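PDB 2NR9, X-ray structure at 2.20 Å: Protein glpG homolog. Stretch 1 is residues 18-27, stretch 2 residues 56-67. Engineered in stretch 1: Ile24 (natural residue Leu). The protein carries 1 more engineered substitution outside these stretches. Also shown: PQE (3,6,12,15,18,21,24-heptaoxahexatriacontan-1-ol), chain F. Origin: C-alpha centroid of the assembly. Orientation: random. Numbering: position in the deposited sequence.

Stretch 1 18-27: LCVLIYIAQQ
Stretch 2 (56-67) HTLVHLSNLHIL

A helix that packs against an irregular segment can supply hydrogen-bond partners for backbone groups that no regular structure satisfies, and the contact between residues 18-27 and 56-67 of this GlpG homolog is a compact example. The first stretch is helical, with Cys19, Ile22, Tyr23 and Gln26 on the side that meets its partner. The second opens with a short 3-10 segment at His56 and Thr57, runs through an extended portion at Val59 and His60 (phi/psi -108/137 and -125/154), and enters a helix at Asn63. That helix runs nearly antiparallel to the first, at 169°, but the axes come no closer than 11.5 Å; much of the intimate packing therefore falls to the loop. The register is set by Cys19 CA lying 5.0 Å from Leu58 CA and Tyr23 CA 6.3 Å from His60 CA, and 576 Å² is buried in all.

Tyr23 covers the most surface. Its CA-to-CB bond points toward the second stretch, and with chi1 t (-171°) and chi2 73° the ring lies against both the loop, at its edge, and the first turn of the second helix, over one face. Ile66, t at both chi angles, sets CG2 over that ring face, 4.2 Å from the centroid and only 10° off the normal, a CH-pi contact, while its CD1 rests 3.6 Å from Tyr23 CB. The ring edge meets backbone instead: Tyr23 CE1 is 3.6 Å from His60 O. The hydroxyl reaches the start of the second helix, where Ser62 (chi1 p) serves as N-cap and its OG accepts from His65 N at 3.0 Å. His65 ND1 in turn accepts from Leu61 N at 3.0 Å, bracing the turn.

Leu58 is the second anchor, with chi1 m (-88°) and chi2 between wells at 20°. Its CB lies 3.6 Å from CD1 of Ile22, an m,t rotamer, and its CD1 is 4.1 Å from SG of Cys19. The third anchor, Cys19, has chi1 m (-75°), which also brings SG to the edge of the His60 ring, 3.9 Å from His60 CE1 and 5.0 Å from the ring centroid. A water ties these pieces together: it donates to Cys19 O at 2.9 Å and to Leu58 O at 2.5 Å, and bonds His60 ND1 at 2.7 Å. The helix carbonyl at Cys19 also accepts from Tyr23 N at 3.0 Å, so the water adds to a regular helical bond.

One turn beyond Ile22, Gln26 shows the principle most plainly. Its side chain (chi1 m, chi2 t, chi3 -126°) addresses both polar backbone atoms of His60: His60 N donates to Gln26 OE1 at 3.3 Å, and Gln26 NE2 donates to His60 O at 2.8 Å. A single carboxamide thus pairs with an extended residue much as a neighbouring strand might, while Gln26 OE1 also packs 3.3 Å from Val59 CG1.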

# COMPACT_ATOMS: atom_id res chain seq x y z
N LEU A 18 9.49 -10.06 0.37
CA LEU A 18 8.53 -10.98 1.00
C LEU A 18 7.40 -11.32 0.03
O LEU A 18 6.97 -12.47 -0.05
CB LEU A 18 7.94 -10.39 2.29
CG LEU A 18 8.72 -10.60 3.59
CD1 LEU A 18 8.01 -9.92 4.74
CD2 LEU A 18 8.88 -12.09 3.87
N CYS A 19 6.90 -10.30 -0.65
CA CYS A 19 5.84 -10.49 -1.64
C CYS A 19 6.31 -11.43 -2.73
O CYS A 19 5.60 -12.35 -3.11
CB CYS A 19 5.38 -9.16 -2.23
SG CYS A 19 4.33 -8.15 -1.12
N VAL A 20 7.52 -11.19 -3.24
CA VAL A 20 8.08 -12.04 -4.29
C VAL A 20 8.23 -13.48 -3.81
O VAL A 20 7.91 -14.42 -4.53
CB VAL A 20 9.47 -11.53 -4.77
CG1 VAL A 20 10.05 -12.49 -5.82
CG2 VAL A 20 9.36 -10.12 -5.33
N LEU A 21 8.72 -13.66 -2.58
CA LEU A 21 8.94 -15.00 -2.03
C LEU A 21 7.64 -15.77 -1.82
O LEU A 21 7.58 -16.97 -2.07
CB LEU A 21 9.74 -14.93 -0.74
CG LEU A 21 11.18 -14.43 -0.89
CD1 LEU A 21 11.87 -14.38 0.47
CD2 LEU A 21 11.95 -15.31 -1.85
N ILE A 22 6.62 -15.08 -1.34
CA ILE A 22 5.33 -15.70 -1.12
C ILE A 22 4.66 -16.04 -2.46
O ILE A 22 4.10 -17.13 -2.61
CB ILE A 22 4.44 -14.84 -0.22
CG1 ILE A 22 5.03 -14.80 1.20
CG2 ILE A 22 3.02 -15.41 -0.18
CD1 ILE A 22 4.42 -13.75 2.09
N TYR A 23 4.80 -15.17 -3.45
CA TYR A 23 4.24 -15.44 -4.78
C TYR A 23 4.92 -16.66 -5.40
O TYR A 23 4.26 -17.61 -5.82
CB TYR A 23 4.37 -14.23 -5.70
CG TYR A 23 3.63 -14.36 -7.03
CD1 TYR A 23 2.25 -14.27 -7.08
CD2 TYR A 23 4.33 -14.49 -8.23
CE1 TYR A 23 1.57 -14.35 -8.28
CE2 TYR A 23 3.65 -14.56 -9.45
CZ TYR A 23 2.27 -14.49 -9.46
OH TYR A 23 1.58 -14.56 -10.66
N ILE A 24 6.26 -16.64 -5.43
CA ILE A 24 7.00 -17.78 -5.95
C ILE A 24 6.52 -19.06 -5.27
O ILE A 24 6.27 -20.06 -5.94
CB ILE A 24 8.52 -17.62 -5.74
CG1 ILE A 24 9.04 -16.41 -6.51
CG2 ILE A 24 9.26 -18.88 -6.22
CD1 ILE A 24 9.00 -16.58 -8.03
N ALA A 25 6.36 -19.01 -3.95
CA ALA A 25 5.86 -20.15 -3.21
C ALA A 25 4.48 -20.57 -3.73
O ALA A 25 4.19 -21.76 -3.86
CB ALA A 25 5.80 -19.84 -1.72
N GLN A 26 3.64 -19.58 -4.05
CA GLN A 26 2.32 -19.88 -4.58
C GLN A 26 2.40 -20.73 -5.85
O GLN A 26 1.52 -21.55 -6.11
CB GLN A 26 1.55 -18.58 -4.89
CG GLN A 26 1.19 -17.75 -3.67
CD GLN A 26 0.48 -16.46 -4.03
OE1 GLN A 26 0.91 -15.37 -3.63
NE2 GLN A 26 -0.59 -16.56 -4.81
N GLN A 27 3.50 -20.58 -6.59
CA GLN A 27 3.66 -21.25 -7.89
C GLN A 27 4.26 -22.67 -7.87
O GLN A 27 4.14 -23.40 -8.85
CB GLN A 27 4.47 -20.36 -8.86
CG GLN A 27 4.09 -18.88 -8.84
CD GLN A 27 2.67 -18.62 -9.32
OE1 GLN A 27 2.23 -19.17 -10.33
NE2 GLN A 27 1.98 -17.72 -8.64
N HIS A 56 -3.00 -10.43 4.26
CA HIS A 56 -3.67 -10.51 2.97
C HIS A 56 -2.95 -9.70 1.88
O HIS A 56 -3.12 -9.95 0.69
CB HIS A 56 -5.12 -10.05 3.08
CG HIS A 56 -5.27 -8.67 3.66
ND1 HIS A 56 -5.29 -7.53 2.88
CD2 HIS A 56 -5.39 -8.24 4.94
CE1 HIS A 56 -5.45 -6.47 3.65
NE2 HIS A 56 -5.50 -6.88 4.91
N THR A 57 -2.10 -8.76 2.32
CA THR A 57 -1.40 -7.86 1.40
C THR A 57 -0.16 -8.49 0.77
O THR A 57 0.44 -7.93 -0.14
CB THR A 57 -0.94 -6.58 2.11
OG1 THR A 57 0.06 -6.90 3.09
CG2 THR A 57 -2.11 -5.88 2.77
N LEU A 58 0.24 -9.65 1.29
CA LEU A 58 1.45 -10.33 0.82
C LEU A 58 1.18 -11.38 -0.26
O LEU A 58 2.11 -12.03 -0.74
CB LEU A 58 2.15 -10.98 2.01
CG LEU A 58 3.17 -10.19 2.84
CD1 LEU A 58 3.05 -8.68 2.70
CD2 LEU A 58 3.18 -10.64 4.30
N VAL A 59 -0.09 -11.60 -0.59
CA VAL A 59 -0.47 -12.58 -1.59
C VAL A 59 -0.94 -11.90 -2.88
O VAL A 59 -1.70 -10.93 -2.83
CB VAL A 59 -1.58 -13.53 -1.07
CG1 VAL A 59 -1.92 -14.58 -2.12
CG2 VAL A 59 -1.16 -14.19 0.23
N HIS A 60 -0.50 -12.42 -4.02
CA HIS A 60 -0.88 -11.87 -5.30
C HIS A 60 -1.50 -12.93 -6.22
O HIS A 60 -1.25 -14.13 -6.05
CB HIS A 60 0.29 -11.12 -5.95
CG HIS A 60 0.61 -9.83 -5.26
ND1 HIS A 60 1.34 -9.76 -4.09
CD2 HIS A 60 0.19 -8.56 -5.51
CE1 HIS A 60 1.39 -8.51 -3.67
NE2 HIS A 60 0.70 -7.76 -4.51
N LEU A 61 -2.33 -12.49 -7.15
CA LEU A 61 -3.12 -13.42 -7.96
C LEU A 61 -2.68 -13.57 -9.42
O LEU A 61 -3.18 -14.44 -10.13
CB LEU A 61 -4.60 -13.05 -7.87
CG LEU A 61 -5.11 -12.86 -6.43
CD1 LEU A 61 -6.53 -12.33 -6.40
CD2 LEU A 61 -5.00 -14.16 -5.64
N SER A 62 -1.75 -12.73 -9.86
CA SER A 62 -1.22 -12.83 -11.22
C SER A 62 0.13 -12.14 -11.34
O SER A 62 0.55 -11.41 -10.44
CB SER A 62 -2.21 -12.25 -12.24
OG SER A 62 -2.30 -10.84 -12.13
N ASN A 63 0.81 -12.39 -12.46
CA ASN A 63 2.13 -11.79 -12.71
C ASN A 63 2.06 -10.27 -12.89
O ASN A 63 2.98 -9.55 -12.50
CB ASN A 63 2.79 -12.44 -13.94
CG ASN A 63 3.08 -13.93 -13.73
OD1 ASN A 63 3.28 -14.67 -14.70
ND2 ASN A 63 3.10 -14.36 -12.49
N LEU A 64 0.98 -9.79 -13.50
CA LEU A 64 0.78 -8.35 -13.68
C LEU A 64 0.35 -7.72 -12.36
O LEU A 64 0.74 -6.60 -12.02
CB LEU A 64 -0.26 -8.07 -14.77
CG LEU A 64 0.16 -8.32 -16.21
CD1 LEU A 64 -1.03 -8.18 -17.16
CD2 LEU A 64 1.28 -7.38 -16.62
N HIS A 65 -0.49 -8.45 -11.63
CA HIS A 65 -0.95 -7.98 -10.35
C HIS A 65 0.24 -7.60 -9.48
O HIS A 65 0.40 -6.44 -9.08
CB HIS A 65 -1.82 -9.06 -9.69
CG HIS A 65 -2.47 -8.62 -8.42
ND1 HIS A 65 -2.65 -9.47 -7.34
CD2 HIS A 65 -2.91 -7.41 -8.01
CE1 HIS A 65 -3.23 -8.81 -6.36
NE2 HIS A 65 -3.39 -7.55 -6.73
N ILE A 66 1.16 -8.55 -9.30
CA ILE A 66 2.32 -8.34 -8.46
C ILE A 66 3.35 -7.42 -9.11
O ILE A 66 4.00 -6.63 -8.43
CB ILE A 66 2.97 -9.69 -8.03
CG1 ILE A 66 4.02 -9.47 -6.95
CG2 ILE A 66 3.55 -10.42 -9.23
CD1 ILE A 66 4.60 -10.75 -6.41
N LEU A 67 3.44 -7.46 -10.43
CA LEU A 67 4.40 -6.62 -11.16
C LEU A 67 4.08 -5.13 -11.01
O LEU A 67 4.98 -4.31 -10.78
CB LEU A 67 4.45 -7.00 -12.64
CG LEU A 67 5.45 -6.18 -13.47
CD1 LEU A 67 6.87 -6.33 -12.91
CD2 LEU A 67 5.40 -6.58 -14.94
O47 PQE F . 3.26 -18.09 -14.36
C68 PQE F . 2.07 -17.48 -14.88
C52 PQE F . 1.16 -17.07 -13.73
O70 PQE F . -0.01 -16.43 -14.24
C55 PQE F . 0.12 -15.01 -14.25
C58 PQE F . -0.98 -14.40 -15.12
O71 PQE F . -0.62 -13.06 -15.48
C61 PQE F . -0.40 -12.94 -16.89
C62 PQE F . 0.25 -14.21 -17.42
C63 PQE F . 1.39 -13.90 -18.38
C66 PQE F . 2.15 -12.64 -17.96
C67 PQE F . 3.41 -12.99 -17.18
O72 PQE F . 4.03 -11.79 -16.72
C65 PQE F . 5.23 -12.06 -15.99
C64 PQE F . 5.80 -10.76 -15.43
O73 PQE F . 6.85 -11.05 -14.51
C60 PQE F . 6.43 -11.92 -13.46
C59 PQE F . 7.01 -11.45 -12.13
O74 PQE F . 6.74 -12.41 -11.11
C57 PQE F . 6.82 -11.84 -9.80
C56 PQE F . 8.02 -10.89 -9.72
O75 PQE F . 7.56 -9.54 -9.58
C54 PQE F . 8.50 -8.61 -10.12
C53 PQE F . 8.19 -7.21 -9.61
O76 PQE F . 9.40 -6.57 -9.20
C51 PQE F . 9.45 -5.20 -9.63
C50 PQE F . 10.64 -4.50 -8.99
C49 PQE F . 10.51 -2.98 -9.12
C48 PQE F . 11.73 -2.37 -9.79
C47 PQE F . 11.55 -0.86 -9.99
C46 PQE F . 11.54 -0.50 -11.47
C45 PQE F . 10.90 0.86 -11.70
C44 PQE F . 10.65 1.11 -13.18
C43 PQE F . 10.16 2.54 -13.43
C42 PQE F . 11.00 3.24 -14.50
C41 PQE F . 10.14 4.11 -15.40
C40 PQE F . 10.51 3.92 -16.86
O HOH W 1 2.72 -11.89 -3.19
O HOH W 2 -1.21 -17.24 -9.45